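Local structure of predicted metal-dependent phosphohydrolase (Magnetospirillum magnetotacticum MS-1, 3KH1) at residues M51-A56 against R67-L72; W123-A128 against A132-A137; D138-L143 against K179-Y184; K169-I174 against A183-L188. The protein probably acts as a metal-dependent phosphohydrolase of the HD-domain superfamily, perhaps with 5'-deoxynucleotidase activity. All coordinates share one frame; numbering follows the deposited sequence.

Interaction 1: residues M51-A56 against R67-L72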
loop_
_atom_site.group_PDB
_atom_site.type_symbol
_atom_site.label_atom_id
_atom_site.label_comp_id
_atom_site.label_asym_id
_atom_site.label_seq_id
_atom_site.Cartn_x
_atom_site.Cartn_y
_atom_site.Cartn_z
HETATM N N MSE A 51 7.771 -5.048 -0.863
HETATM C CA MSE A 51 8.643 -6.190 -1.165
HETATM C C MSE A 51 9.139 -6.177 -2.613
HETATM O O MSE A 51 10.261 -6.580 -2.873
HETATM C CB MSE A 51 7.918 -7.519 -0.930
HETATM C CG MSE A 51 7.696 -7.850 0.534
HETATM SE SE MSE A 51 6.470 -9.294 0.863
HETATM C CE MSE A 51 7.518 -10.797 0.112
ATOM N N ALA A 52 8.314 -5.747 -3.570
ATOM C CA ALA A 52 8.747 -5.657 -4.967
ATOM C C ALA A 52 10.012 -4.806 -5.081
ATOM O O ALA A 52 10.939 -5.185 -5.759
ATOM C CB ALA A 52 7.601 -5.122 -5.857
ATOM N N PHE A 53 10.007 -3.641 -4.445
ATOM C CA PHE A 53 11.158 -2.777 -4.501
ATOM C C PHE A 53 12.334 -3.373 -3.743
ATOM O O PHE A 53 13.454 -3.367 -4.215
ATOM C CB PHE A 53 10.802 -1.381 -3.961
ATOM C CG PHE A 53 9.951 -0.585 -4.884
ATOM C CD1 PHE A 53 10.447 -0.145 -6.109
ATOM C CD2 PHE A 53 8.664 -0.273 -4.533
ATOM C CE1 PHE A 53 9.648 0.590 -6.950
ATOM C CE2 PHE A 53 7.839 0.508 -5.361
ATOM C CZ PHE A 53 8.310 0.929 -6.581
ATOM N N LEU A 54 12.100 -3.906 -2.556
ATOM C CA LEU A 54 13.174 -4.454 -1.730
ATOM C C LEU A 54 13.857 -5.666 -2.358
ATOM O O LEU A 54 15.056 -5.845 -2.213
ATOM C CB LEU A 54 12.634 -4.863 -0.362
ATOM C CG LEU A 54 12.161 -3.779 0.586
ATOM C CD1 LEU A 54 11.307 -4.344 1.744
ATOM C CD2 LEU A 54 13.308 -2.915 1.133
ATOM N N LEU A 55 13.058 -6.460 -3.058
ATOM C CA LEU A 55 13.494 -7.768 -3.578
ATOM C C LEU A 55 13.697 -7.729 -5.086
ATOM O O LEU A 55 13.810 -8.768 -5.722
ATOM C CB LEU A 55 12.477 -8.850 -3.171
ATOM C CG LEU A 55 12.332 -9.054 -1.646
ATOM C CD1 LEU A 55 11.275 -10.095 -1.360
ATOM C CD2 LEU A 55 13.678 -9.448 -0.963
ATOM N N ALA A 56 13.794 -6.524 -5.639
ATOM C CA ALA A 56 13.900 -6.302 -7.099
ATOM C C ALA A 56 15.042 -7.093 -7.716
ATOM O O ALA A 56 14.955 -7.542 -8.848
ATOM C CB ALA A 56 14.112 -4.791 -7.404
ATOM N N ARG A 67 6.254 -0.934 -12.392
ATOM C CA ARG A 67 5.035 -1.474 -12.938
ATOM C C ARG A 67 4.517 -2.648 -12.116
ATOM O O ARG A 67 3.306 -2.747 -11.885
ATOM C CB ARG A 67 5.242 -1.839 -14.400
ATOM C CG ARG A 67 3.995 -2.293 -15.123
ATOM C CD ARG A 67 4.194 -2.314 -16.647
ATOM N NE ARG A 67 2.969 -2.581 -17.386
ATOM C CZ ARG A 67 2.456 -3.790 -17.526
ATOM N NH1 ARG A 67 3.064 -4.850 -16.972
ATOM N NH2 ARG A 67 1.340 -3.920 -18.207
ATOM N N VAL A 68 5.416 -3.506 -11.668
ATOM C CA VAL A 68 5.054 -4.555 -10.702
ATOM C C VAL A 68 4.417 -3.939 -9.455
ATOM O O VAL A 68 3.374 -4.418 -8.970
ATOM C CB VAL A 68 6.277 -5.429 -10.338
ATOM C CG1 VAL A 68 5.979 -6.330 -9.123
ATOM C CG2 VAL A 68 6.686 -6.278 -11.575
ATOM N N ALA A 69 5.017 -2.857 -8.939
ATOM C CA ALA A 69 4.493 -2.189 -7.761
ATOM C C ALA A 69 3.083 -1.704 -8.034
ATOM O O ALA A 69 2.188 -1.909 -7.215
ATOM C CB ALA A 69 5.400 -1.043 -7.297
ATOM N N ARG A 70 2.889 -1.027 -9.150
ATOM C CA ARG A 70 1.546 -0.495 -9.494
ATOM C C ARG A 70 0.524 -1.610 -9.604
ATOM O O ARG A 70 -0.570 -1.549 -9.051
ATOM C CB ARG A 70 1.617 0.302 -10.799
ATOM C CG ARG A 70 0.312 0.862 -11.268
ATOM C CD ARG A 70 0.410 1.756 -12.433
ATOM N NE ARG A 70 0.833 1.115 -13.681
ATOM C CZ ARG A 70 2.037 1.232 -14.244
ATOM N NH1 ARG A 70 3.061 1.710 -13.563
ATOM N NH2 ARG A 70 2.244 0.768 -15.463
HETATM N N MSE A 71 0.922 -2.684 -10.266
HETATM C CA MSE A 71 0.071 -3.841 -10.435
HETATM C C MSE A 71 -0.330 -4.431 -9.077
HETATM O O MSE A 71 -1.494 -4.738 -8.829
HETATM C CB MSE A 71 0.829 -4.894 -11.277
HETATM C CG MSE A 71 0.089 -6.191 -11.513
HETATM SE SE MSE A 71 1.218 -7.493 -12.432
HETATM C CE MSE A 71 1.076 -6.762 -14.215
ATOM N N LEU A 72 0.629 -4.563 -8.176
ATOM C CA LEU A 72 0.324 -5.062 -6.846
ATOM C C LEU A 72 -0.568 -4.106 -6.072
ATOM O O LEU A 72 -1.444 -4.545 -5.317
ATOM C CB LEU A 72 1.607 -5.356 -6.070
ATOM C CG LEU A 72 2.370 -6.605 -6.569
ATOM C CD1 LEU A 72 3.778 -6.614 -5.953
ATOM C CD2 LEU A 72 1.594 -7.831 -6.241
#

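Interaction 2: residues W123-A128 against A132-A137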
loop_
_atom_site.group_PDB
_atom_site.type_symbol
_atom_site.label_atom_id
_atom_site.label_comp_id
_atom_site.label_asym_id
_atom_site.label_seq_id
_atom_site.Cartn_x
_atom_site.Cartn_y
_atom_site.Cartn_z
ATOM N N TRP A 123 -4.930 -5.482 -13.928
ATOM C CA TRP A 123 -5.458 -6.474 -13.034
ATOM C C TRP A 123 -5.612 -7.832 -13.749
ATOM O O TRP A 123 -5.193 -8.861 -13.220
ATOM C CB TRP A 123 -6.830 -6.023 -12.475
ATOM C CG TRP A 123 -7.568 -7.148 -11.814
ATOM C CD1 TRP A 123 -7.152 -7.898 -10.752
ATOM C CD2 TRP A 123 -8.772 -7.735 -12.274
ATOM N NE1 TRP A 123 -8.056 -8.894 -10.510
ATOM C CE2 TRP A 123 -9.061 -8.826 -11.427
ATOM C CE3 TRP A 123 -9.650 -7.432 -13.306
ATOM C CZ2 TRP A 123 -10.188 -9.614 -11.574
ATOM C CZ3 TRP A 123 -10.781 -8.202 -13.445
ATOM C CH2 TRP A 123 -11.037 -9.274 -12.588
ATOM N N GLN A 124 -6.134 -7.813 -14.976
ATOM C CA GLN A 124 -6.298 -9.035 -15.764
ATOM C C GLN A 124 -4.929 -9.710 -16.015
ATOM O O GLN A 124 -4.786 -10.926 -15.971
ATOM C CB GLN A 124 -7.029 -8.692 -17.086
ATOM C CG GLN A 124 -8.536 -8.304 -16.889
ATOM C CD GLN A 124 -9.142 -7.483 -18.028
ATOM O OE1 GLN A 124 -8.788 -7.644 -19.177
ATOM N NE2 GLN A 124 -10.066 -6.594 -17.690
ATOM N N GLU A 125 -3.910 -8.884 -16.268
ATOM C CA GLU A 125 -2.570 -9.351 -16.508
ATOM C C GLU A 125 -1.996 -10.048 -15.264
ATOM O O GLU A 125 -1.427 -11.150 -15.346
ATOM C CB GLU A 125 -1.699 -8.175 -16.942
ATOM C CG GLU A 125 -0.290 -8.551 -17.206
ATOM C CD GLU A 125 0.575 -7.392 -17.664
ATOM O OE1 GLU A 125 0.037 -6.337 -18.023
ATOM O OE2 GLU A 125 1.814 -7.520 -17.590
ATOM N N TYR A 126 -2.218 -9.417 -14.118
ATOM C CA TYR A 126 -1.836 -10.009 -12.838
ATOM C C TYR A 126 -2.492 -11.388 -12.668
ATOM O O TYR A 126 -1.822 -12.374 -12.325
ATOM C CB TYR A 126 -2.254 -9.105 -11.676
ATOM C CG TYR A 126 -2.044 -9.763 -10.363
ATOM C CD1 TYR A 126 -0.771 -9.793 -9.803
ATOM C CD2 TYR A 126 -3.086 -10.346 -9.662
ATOM C CE1 TYR A 126 -0.519 -10.408 -8.622
ATOM C CE2 TYR A 126 -2.805 -10.978 -8.416
ATOM C CZ TYR A 126 -1.515 -10.993 -7.916
ATOM O OH TYR A 126 -1.296 -11.617 -6.696
ATOM N N GLU A 127 -3.795 -11.441 -12.896
ATOM C CA GLU A 127 -4.528 -12.689 -12.718
ATOM C C GLU A 127 -4.061 -13.789 -13.664
ATOM O O GLU A 127 -4.034 -14.962 -13.275
ATOM C CB GLU A 127 -6.025 -12.492 -12.874
ATOM C CG GLU A 127 -6.630 -11.639 -11.863
ATOM C CD GLU A 127 -6.621 -12.250 -10.461
ATOM O OE1 GLU A 127 -6.525 -13.498 -10.319
ATOM O OE2 GLU A 127 -6.738 -11.463 -9.493
ATOM N N ALA A 128 -3.679 -13.412 -14.888
ATOM C CA ALA A 128 -3.255 -14.410 -15.867
ATOM C C ALA A 128 -1.879 -15.007 -15.588
ATOM O O ALA A 128 -1.573 -16.099 -16.060
ATOM C CB ALA A 128 -3.297 -13.845 -17.298
ATOM N N ALA A 132 6.199 -11.338 -17.660
ATOM C CA ALA A 132 7.297 -11.250 -16.701
ATOM C C ALA A 132 6.872 -10.474 -15.469
ATOM O O ALA A 132 7.130 -10.907 -14.341
ATOM C CB ALA A 132 8.584 -10.620 -17.359
ATOM N N ASP A 133 6.257 -9.309 -15.660
ATOM C CA ASP A 133 5.821 -8.526 -14.532
ATOM C C ASP A 133 4.816 -9.293 -13.658
ATOM O O ASP A 133 4.879 -9.237 -12.430
ATOM C CB ASP A 133 5.198 -7.196 -14.996
ATOM C CG ASP A 133 6.238 -6.183 -15.508
ATOM O OD1 ASP A 133 7.470 -6.363 -15.355
ATOM O OD2 ASP A 133 5.722 -5.196 -16.076
ATOM N N ALA A 134 3.840 -9.949 -14.285
ATOM C CA ALA A 134 2.818 -10.662 -13.542
ATOM C C ALA A 134 3.404 -11.839 -12.770
ATOM O O ALA A 134 2.946 -12.110 -11.662
ATOM C CB ALA A 134 1.665 -11.120 -14.485
ATOM N N ARG A 135 4.383 -12.541 -13.331
ATOM C CA ARG A 135 4.998 -13.645 -12.641
ATOM C C ARG A 135 5.761 -13.190 -11.401
ATOM O O ARG A 135 5.697 -13.840 -10.351
ATOM C CB ARG A 135 5.917 -14.486 -13.531
ATOM C CG ARG A 135 5.144 -15.367 -14.500
ATOM C CD ARG A 135 6.032 -16.274 -15.313
ATOM N NE ARG A 135 6.394 -15.616 -16.535
ATOM C CZ ARG A 135 7.574 -15.087 -16.822
ATOM N NH1 ARG A 135 8.583 -15.074 -15.937
ATOM N NH2 ARG A 135 7.731 -14.526 -18.021
ATOM N N PHE A 136 6.463 -12.065 -11.496
ATOM C CA PHE A 136 7.197 -11.571 -10.325
ATOM C C PHE A 136 6.204 -11.058 -9.272
ATOM O O PHE A 136 6.331 -11.354 -8.112
ATOM C CB PHE A 136 8.230 -10.526 -10.726
ATOM C CG PHE A 136 9.182 -10.193 -9.630
ATOM C CD1 PHE A 136 10.060 -11.146 -9.130
ATOM C CD2 PHE A 136 9.218 -8.902 -9.082
ATOM C CE1 PHE A 136 10.898 -10.822 -8.103
ATOM C CE2 PHE A 136 10.095 -8.574 -8.038
ATOM C CZ PHE A 136 10.924 -9.527 -7.576
ATOM N N ALA A 137 5.174 -10.332 -9.721
ATOM C CA ALA A 137 4.116 -9.872 -8.809
ATOM C C ALA A 137 3.466 -11.046 -8.073
ATOM O O ALA A 137 3.309 -11.036 -6.836
ATOM C CB ALA A 137 3.046 -9.110 -9.608
#

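Interaction 3: residues D138-L143 against K179-Y184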
loop_
_atom_site.group_PDB
_atom_site.type_symbol
_atom_site.label_atom_id
_atom_site.label_comp_id
_atom_site.label_asym_id
_atom_site.label_seq_id
_atom_site.Cartn_x
_atom_site.Cartn_y
_atom_site.Cartn_z
ATOM N N ASP A 138 3.094 -12.085 -8.819
ATOM C CA ASP A 138 2.423 -13.238 -8.241
ATOM C C ASP A 138 3.351 -13.990 -7.268
ATOM O O ASP A 138 2.916 -14.451 -6.211
ATOM C CB ASP A 138 1.947 -14.187 -9.344
ATOM C CG ASP A 138 1.060 -15.302 -8.823
ATOM O OD1 ASP A 138 -0.045 -14.994 -8.319
ATOM O OD2 ASP A 138 1.462 -16.483 -8.975
ATOM N N ALA A 139 4.637 -14.087 -7.609
ATOM C CA ALA A 139 5.593 -14.768 -6.731
ATOM C C ALA A 139 5.688 -14.058 -5.380
ATOM O O ALA A 139 5.686 -14.704 -4.322
ATOM C CB ALA A 139 6.944 -14.793 -7.450
ATOM N N LEU A 140 5.716 -12.732 -5.398
ATOM C CA LEU A 140 5.811 -11.982 -4.163
ATOM C C LEU A 140 4.557 -12.130 -3.348
ATOM O O LEU A 140 4.561 -12.298 -2.123
ATOM C CB LEU A 140 6.043 -10.523 -4.436
ATOM C CG LEU A 140 7.348 -10.195 -5.125
ATOM C CD1 LEU A 140 7.299 -8.756 -5.663
ATOM C CD2 LEU A 140 8.494 -10.382 -4.149
ATOM N N ASP A 141 3.422 -12.094 -4.014
ATOM C CA ASP A 141 2.131 -12.244 -3.368
ATOM C C ASP A 141 1.952 -13.614 -2.724
ATOM O O ASP A 141 1.296 -13.745 -1.684
ATOM C CB ASP A 141 0.999 -12.011 -4.341
ATOM C CG ASP A 141 -0.308 -11.926 -3.648
ATOM O OD1 ASP A 141 -0.473 -10.976 -2.854
ATOM O OD2 ASP A 141 -1.148 -12.766 -3.941
ATOM N N ARG A 142 2.541 -14.641 -3.338
ATOM C CA ARG A 142 2.458 -15.992 -2.799
ATOM C C ARG A 142 3.488 -16.228 -1.705
ATOM O O ARG A 142 3.301 -17.064 -0.808
ATOM C CB ARG A 142 2.654 -17.008 -3.923
ATOM C CG ARG A 142 1.517 -17.042 -4.934
ATOM C CD ARG A 142 0.493 -18.053 -4.604
ATOM N NE ARG A 142 -0.078 -18.026 -3.259
ATOM C CZ ARG A 142 -1.105 -17.265 -2.839
ATOM N NH1 ARG A 142 -1.772 -16.452 -3.673
ATOM N NH2 ARG A 142 -1.536 -17.376 -1.577
ATOM N N LEU A 143 4.614 -15.506 -1.740
ATOM C CA LEU A 143 5.655 -15.672 -0.705
ATOM C C LEU A 143 5.222 -15.107 0.621
ATOM O O LEU A 143 5.470 -15.687 1.685
ATOM C CB LEU A 143 6.896 -14.941 -1.176
ATOM C CG LEU A 143 8.095 -14.892 -0.217
ATOM C CD1 LEU A 143 8.586 -16.308 0.169
ATOM C CD2 LEU A 143 9.265 -14.076 -0.798
ATOM N N LYS A 179 13.799 -17.987 -9.022
ATOM C CA LYS A 179 14.340 -19.226 -8.531
ATOM C C LYS A 179 14.898 -19.078 -7.104
ATOM O O LYS A 179 14.714 -19.959 -6.271
ATOM C CB LYS A 179 15.411 -19.799 -9.481
ATOM C CG LYS A 179 14.842 -20.312 -10.797
ATOM C CD LYS A 179 15.900 -21.072 -11.617
ATOM N N ARG A 180 15.549 -17.954 -6.815
ATOM C CA ARG A 180 16.123 -17.743 -5.490
ATOM C C ARG A 180 15.001 -17.620 -4.426
ATOM O O ARG A 180 15.098 -18.183 -3.327
ATOM C CB ARG A 180 17.019 -16.504 -5.506
ATOM C CG ARG A 180 17.826 -16.252 -4.237
ATOM C CD ARG A 180 19.114 -17.111 -4.112
ATOM N NE ARG A 180 19.537 -17.240 -2.710
ATOM C CZ ARG A 180 18.844 -17.884 -1.758
ATOM N NH1 ARG A 180 17.683 -18.499 -2.034
ATOM N NH2 ARG A 180 19.322 -17.925 -0.514
ATOM N N LEU A 181 13.945 -16.861 -4.726
ATOM C CA LEU A 181 12.839 -16.759 -3.774
ATOM C C LEU A 181 12.092 -18.085 -3.663
ATOM O O LEU A 181 11.619 -18.432 -2.570
ATOM C CB LEU A 181 11.912 -15.585 -4.093
ATOM C CG LEU A 181 12.522 -14.185 -4.078
ATOM C CD1 LEU A 181 11.422 -13.207 -4.468
ATOM C CD2 LEU A 181 13.215 -13.820 -2.745
ATOM N N GLY A 182 11.985 -18.841 -4.761
ATOM C CA GLY A 182 11.395 -20.152 -4.666
ATOM C C GLY A 182 12.158 -21.095 -3.757
ATOM O O GLY A 182 11.569 -21.829 -2.975
ATOM N N ALA A 183 13.477 -21.093 -3.866
ATOM C CA ALA A 183 14.334 -21.895 -3.000
ATOM C C ALA A 183 14.187 -21.485 -1.548
ATOM O O ALA A 183 14.098 -22.343 -0.661
ATOM C CB ALA A 183 15.824 -21.790 -3.483
ATOM N N TYR A 184 14.101 -20.166 -1.294
ATOM C CA TYR A 184 13.857 -19.688 0.064
ATOM C C TYR A 184 12.569 -20.220 0.606
ATOM O O TYR A 184 12.489 -20.732 1.726
ATOM C CB TYR A 184 13.915 -18.170 0.113
ATOM C CG TYR A 184 13.738 -17.613 1.487
ATOM C CD1 TYR A 184 12.482 -17.306 1.981
ATOM C CD2 TYR A 184 14.832 -17.425 2.324
ATOM C CE1 TYR A 184 12.328 -16.861 3.286
ATOM C CE2 TYR A 184 14.660 -16.904 3.601
ATOM C CZ TYR A 184 13.408 -16.641 4.075
ATOM O OH TYR A 184 13.238 -16.145 5.349
#

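Interaction 4: residues K169-I174 against A183-L188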
loop_
_atom_site.group_PDB
_atom_site.type_symbol
_atom_site.label_atom_id
_atom_site.label_comp_id
_atom_site.label_asym_id
_atom_site.label_seq_id
_atom_site.Cartn_x
_atom_site.Cartn_y
_atom_site.Cartn_z
ATOM N N LYS A 169 1.596 -27.208 -4.078
ATOM C CA LYS A 169 0.921 -26.823 -5.303
ATOM C C LYS A 169 1.134 -25.341 -5.657
ATOM O O LYS A 169 1.072 -24.991 -6.832
ATOM C CB LYS A 169 -0.580 -27.160 -5.224
ATOM C CG LYS A 169 -0.867 -28.667 -5.272
ATOM N N LEU A 170 1.375 -24.479 -4.640
ATOM C CA LEU A 170 1.563 -23.044 -4.793
ATOM C C LEU A 170 3.034 -22.644 -5.022
ATOM O O LEU A 170 3.322 -21.630 -5.628
ATOM C CB LEU A 170 1.044 -22.308 -3.557
ATOM C CG LEU A 170 -0.436 -22.504 -3.283
ATOM C CD1 LEU A 170 -0.741 -21.737 -1.981
ATOM C CD2 LEU A 170 -1.308 -22.082 -4.452
ATOM N N LEU A 171 3.973 -23.442 -4.506
ATOM C CA LEU A 171 5.380 -23.048 -4.546
ATOM C C LEU A 171 5.913 -22.804 -5.987
ATOM O O LEU A 171 6.738 -21.900 -6.188
ATOM C CB LEU A 171 6.272 -24.055 -3.810
ATOM C CG LEU A 171 6.154 -23.987 -2.272
ATOM C CD1 LEU A 171 6.805 -25.154 -1.610
ATOM C CD2 LEU A 171 6.774 -22.706 -1.705
ATOM N N PRO A 172 5.424 -23.558 -7.002
ATOM C CA PRO A 172 5.934 -23.261 -8.346
ATOM C C PRO A 172 5.596 -21.851 -8.845
ATOM O O PRO A 172 6.296 -21.321 -9.722
ATOM C CB PRO A 172 5.257 -24.321 -9.210
ATOM C CG PRO A 172 5.020 -25.462 -8.229
ATOM C CD PRO A 172 4.622 -24.790 -6.973
ATOM N N ARG A 173 4.574 -21.233 -8.286
ATOM C CA ARG A 173 4.265 -19.854 -8.653
ATOM C C ARG A 173 5.336 -18.886 -8.164
ATOM O O ARG A 173 5.573 -17.853 -8.785
ATOM C CB ARG A 173 2.875 -19.456 -8.175
ATOM C CG ARG A 173 1.772 -20.108 -8.976
ATOM C CD ARG A 173 0.404 -20.077 -8.338
ATOM N NE ARG A 173 -0.110 -18.741 -8.203
ATOM C CZ ARG A 173 -1.355 -18.459 -7.847
ATOM N NH1 ARG A 173 -2.221 -19.442 -7.578
ATOM N NH2 ARG A 173 -1.740 -17.193 -7.724
ATOM N N ILE A 174 5.950 -19.172 -7.025
ATOM C CA ILE A 174 7.072 -18.380 -6.545
ATOM C C ILE A 174 8.286 -18.627 -7.446
ATOM O O ILE A 174 8.945 -17.684 -7.920
ATOM C CB ILE A 174 7.349 -18.640 -5.059
ATOM C CG1 ILE A 174 6.061 -18.404 -4.223
ATOM C CG2 ILE A 174 8.492 -17.755 -4.583
ATOM C CD1 ILE A 174 6.212 -18.775 -2.748
ATOM N N ALA A 183 13.477 -21.093 -3.866
ATOM C CA ALA A 183 14.334 -21.895 -3.000
ATOM C C ALA A 183 14.187 -21.485 -1.548
ATOM O O ALA A 183 14.098 -22.343 -0.661
ATOM C CB ALA A 183 15.824 -21.790 -3.483
ATOM N N TYR A 184 14.101 -20.166 -1.294
ATOM C CA TYR A 184 13.857 -19.688 0.064
ATOM C C TYR A 184 12.569 -20.220 0.606
ATOM O O TYR A 184 12.489 -20.732 1.726
ATOM C CB TYR A 184 13.915 -18.170 0.113
ATOM C CG TYR A 184 13.738 -17.613 1.487
ATOM C CD1 TYR A 184 12.482 -17.306 1.981
ATOM C CD2 TYR A 184 14.832 -17.425 2.324
ATOM C CE1 TYR A 184 12.328 -16.861 3.286
ATOM C CE2 TYR A 184 14.660 -16.904 3.601
ATOM C CZ TYR A 184 13.408 -16.641 4.075
ATOM O OH TYR A 184 13.238 -16.145 5.349
ATOM N N ALA A 185 11.524 -20.075 -0.192
ATOM C CA ALA A 185 10.206 -20.510 0.198
ATOM C C ALA A 185 10.163 -21.995 0.486
ATOM O O ALA A 185 9.554 -22.399 1.479
ATOM C CB ALA A 185 9.195 -20.148 -0.857
ATOM N N ARG A 186 10.742 -22.825 -0.374
ATOM C CA ARG A 186 10.786 -24.250 -0.106
ATOM C C ARG A 186 11.528 -24.582 1.208
ATOM O O ARG A 186 11.106 -25.442 1.964
ATOM C CB ARG A 186 11.432 -25.050 -1.270
ATOM C CG ARG A 186 10.599 -25.112 -2.551
ATOM C CD ARG A 186 11.180 -26.100 -3.563
ATOM N NE ARG A 186 12.553 -25.685 -3.959
ATOM C CZ ARG A 186 12.852 -24.769 -4.890
ATOM N NH1 ARG A 186 11.910 -24.144 -5.570
ATOM N NH2 ARG A 186 14.116 -24.481 -5.134
ATOM N N ALA A 187 12.637 -23.909 1.461
ATOM C CA ALA A 187 13.404 -24.152 2.700
ATOM C C ALA A 187 12.578 -23.705 3.928
ATOM O O ALA A 187 12.538 -24.357 4.949
ATOM C CB ALA A 187 14.738 -23.411 2.641
ATOM N N LEU A 188 11.840 -22.605 3.792
ATOM C CA LEU A 188 10.985 -22.119 4.865
ATOM C C LEU A 188 9.903 -23.129 5.174
ATOM O O LEU A 188 9.619 -23.427 6.336
ATOM C CB LEU A 188 10.354 -20.767 4.455
ATOM C CG LEU A 188 9.614 -19.963 5.523
ATOM C CD1 LEU A 188 10.606 -19.351 6.545
ATOM C CD2 LEU A 188 8.757 -18.885 4.875
#

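Interaction 1: residues M51-A56 against R67-L72
Ala52, on the last turns of helix 41-54, points its methyl at helix 65-74 and meets two branches there. Its CB lies 3.8 Å from Val68 CG1 and 4.1 Å from Leu72 CD1, so one small side chain rests against residues a helical turn apart. Val68 reaches it with the branch that stands anti to the backbone N (chi1 168°). Phe53 works differently: its CB does not aim at the other helix, but the ring swings across until its far end meets the methyl of Ala69, CE2 lying 3.5 Å and CZ 3.6 Å from Ala69 CB. The methyl comes at the ring obliquely. Small residues on both helices allow a close approach, the CA atoms of Ala52 and Ala69 being 6.2 Å apart. Leu140 of helix 132-151 also packs on Ala52, and Arg70 of the second subunit packs on Phe53, which places this helix pair of the HD domain beside the dimer interface. No hydrogen bond or salt bridge crosses between the two segments. The touching groups are methyls and ring carbons of buried residues, so the cohesion of the contact rests on dispersion and the exclusion of water.

Interaction 2: residues W123-A128 against A132-A137
Helices 113-128 and 132-151 meet at a tight turn, and their facing segments run at 66° to each other with axes 8.2 Å apart at closest approach. The backbones come nearest at Tyr126 and Ala134, whose CA atoms are 4.8 Å apart. Ala134 fits the corner between the two consecutive helices because its side chain is a single methyl: CB sits 3.2 Å from the backbone oxygen Glu125 O and 4.0 Å from Tyr126 CA. One turn later Ala137 meets the Tyr126 ring at its edge, near the ring plane, with CB 3.9 Å from both CD1 and CE1. The tyrosine ring gets there because CG stands anti to the backbone N (chi1 172°), which carries it alongside the second helix. His75 also meets this ring, their planes at about 55°. Glu125 extends toward Asp133, leaving Glu125 OE2 4.3 Å from Asp133 CB, while the two like-charged carboxylates remain without contact. Arg67 forms a salt bridge with each of them, and Thr131 in the connecting turn hydrogen-bonds Glu125 OE2. No hydrogen bond links the two segments directly. The chemistry is therefore divided: methyls and a ring edge fill the corner, while a shared arginine probably offsets the repulsion between two acids held close together.

Interaction 3: residues D138-L143 against K179-Y184
Leu181 meets Leu140 and Leu143 across two nearly parallel helices of the mainly helical HD domain, 132-151 and 179-195. The two segments run at 15° to each other with their axes 10.9 Å apart, a spacing bridged by long side chains. Early on helix 179-195, Leu181 points toward the neighbouring helix and uses one methyl, CD1, for both partners. This methyl lies 4.1 Å from Leu140 CD2 and 4.3 Å from Leu143 CD2. Leu140 starts away from the contact, yet its branched end comes back toward Leu181, and the two side chains cross obliquely; Leu143 points toward the second segment from the outset. Ile174 of helix 164-177 and Met14 of the second subunit also pack on Leu181. Tyr184, a turn beyond Leu181, again points toward the first segment, and with CG anti to the backbone N (chi1 -177°) its ring is carried out to where an edge meets Leu143. Met14 of the second subunit packs on Tyr184 and Leu143 as well, so the seam between these helices borders the dimer interface. At this end Leu143 CD1 approaches the edge of the Tyr184 ring, near its plane, 4.4 Å from Tyr184 CD1.

Interaction 4: residues K169-I174 against A183-L188
Apolar packing holds Leu171 and Ile174 of helix 164-177 against Ala185 of helix 179-195. Both larger side chains converge on one methyl: Ala185 CB lies 3.6 Å from Leu171 CD2 and 3.8 Å from Ile174 CD1. Ile174 sends its longer branch across with CG1 anti to the carbonyl carbon (chi1 -55°), putting CD1 beside the alanine. The other branch of Leu171 meets the aliphatic part of an arginine, with Leu171 CD1 3.9 Å from Arg186 CG, and these two side chains run obliquely to each other. The pairing is that of a helical hairpin: the segments are roughly antiparallel at 151°, their axes approach to 9.4 Å, and the helices follow each other almost without a break. The first helix is kinked at Pro172, which points away from the contact and whose N cannot donate a hydrogen bond; Arg173 N bonds Leu170 O, three residues back. Polar interactions lie beside the apolar ones: Arg186 bends at chi3 (-61°), and its NH1 forms a salt bridge with Glu175, just beyond the first segment. Leu146 of helix 132-151 packs on both Leu171 and Ile174. The hairpin is thus joined by buried hydrocarbon within and a charge pair at its margin, with Arg186 serving both through its CG methylene and its guanidinium.

Overall arrangement
Following the chain, interaction 1 closes the short connection between helices 41-54 and 65-74. Interaction 2 comes later, across the tight turn joining helices 113-128 and 132-151, and Arg67 links the two through salt bridges to Glu125 and Asp133. Helix 132-151 then continues into interaction 3, which bridges a long excursion to helix 179-195; its Leu140 and Leu143 also touch Ala52 and Met51 of interaction 1. Within that excursion lies helix 164-177, which interaction 4 pairs with helix 179-195. Interactions 3 and 4 share Ala183 and Tyr184, have centres about 6 Å apart and are joined by the Asp138-Arg173 salt bridge. Helix 132-151 thus carries one side of interactions 2 and 3, and helix 179-195 one side of 3 and 4.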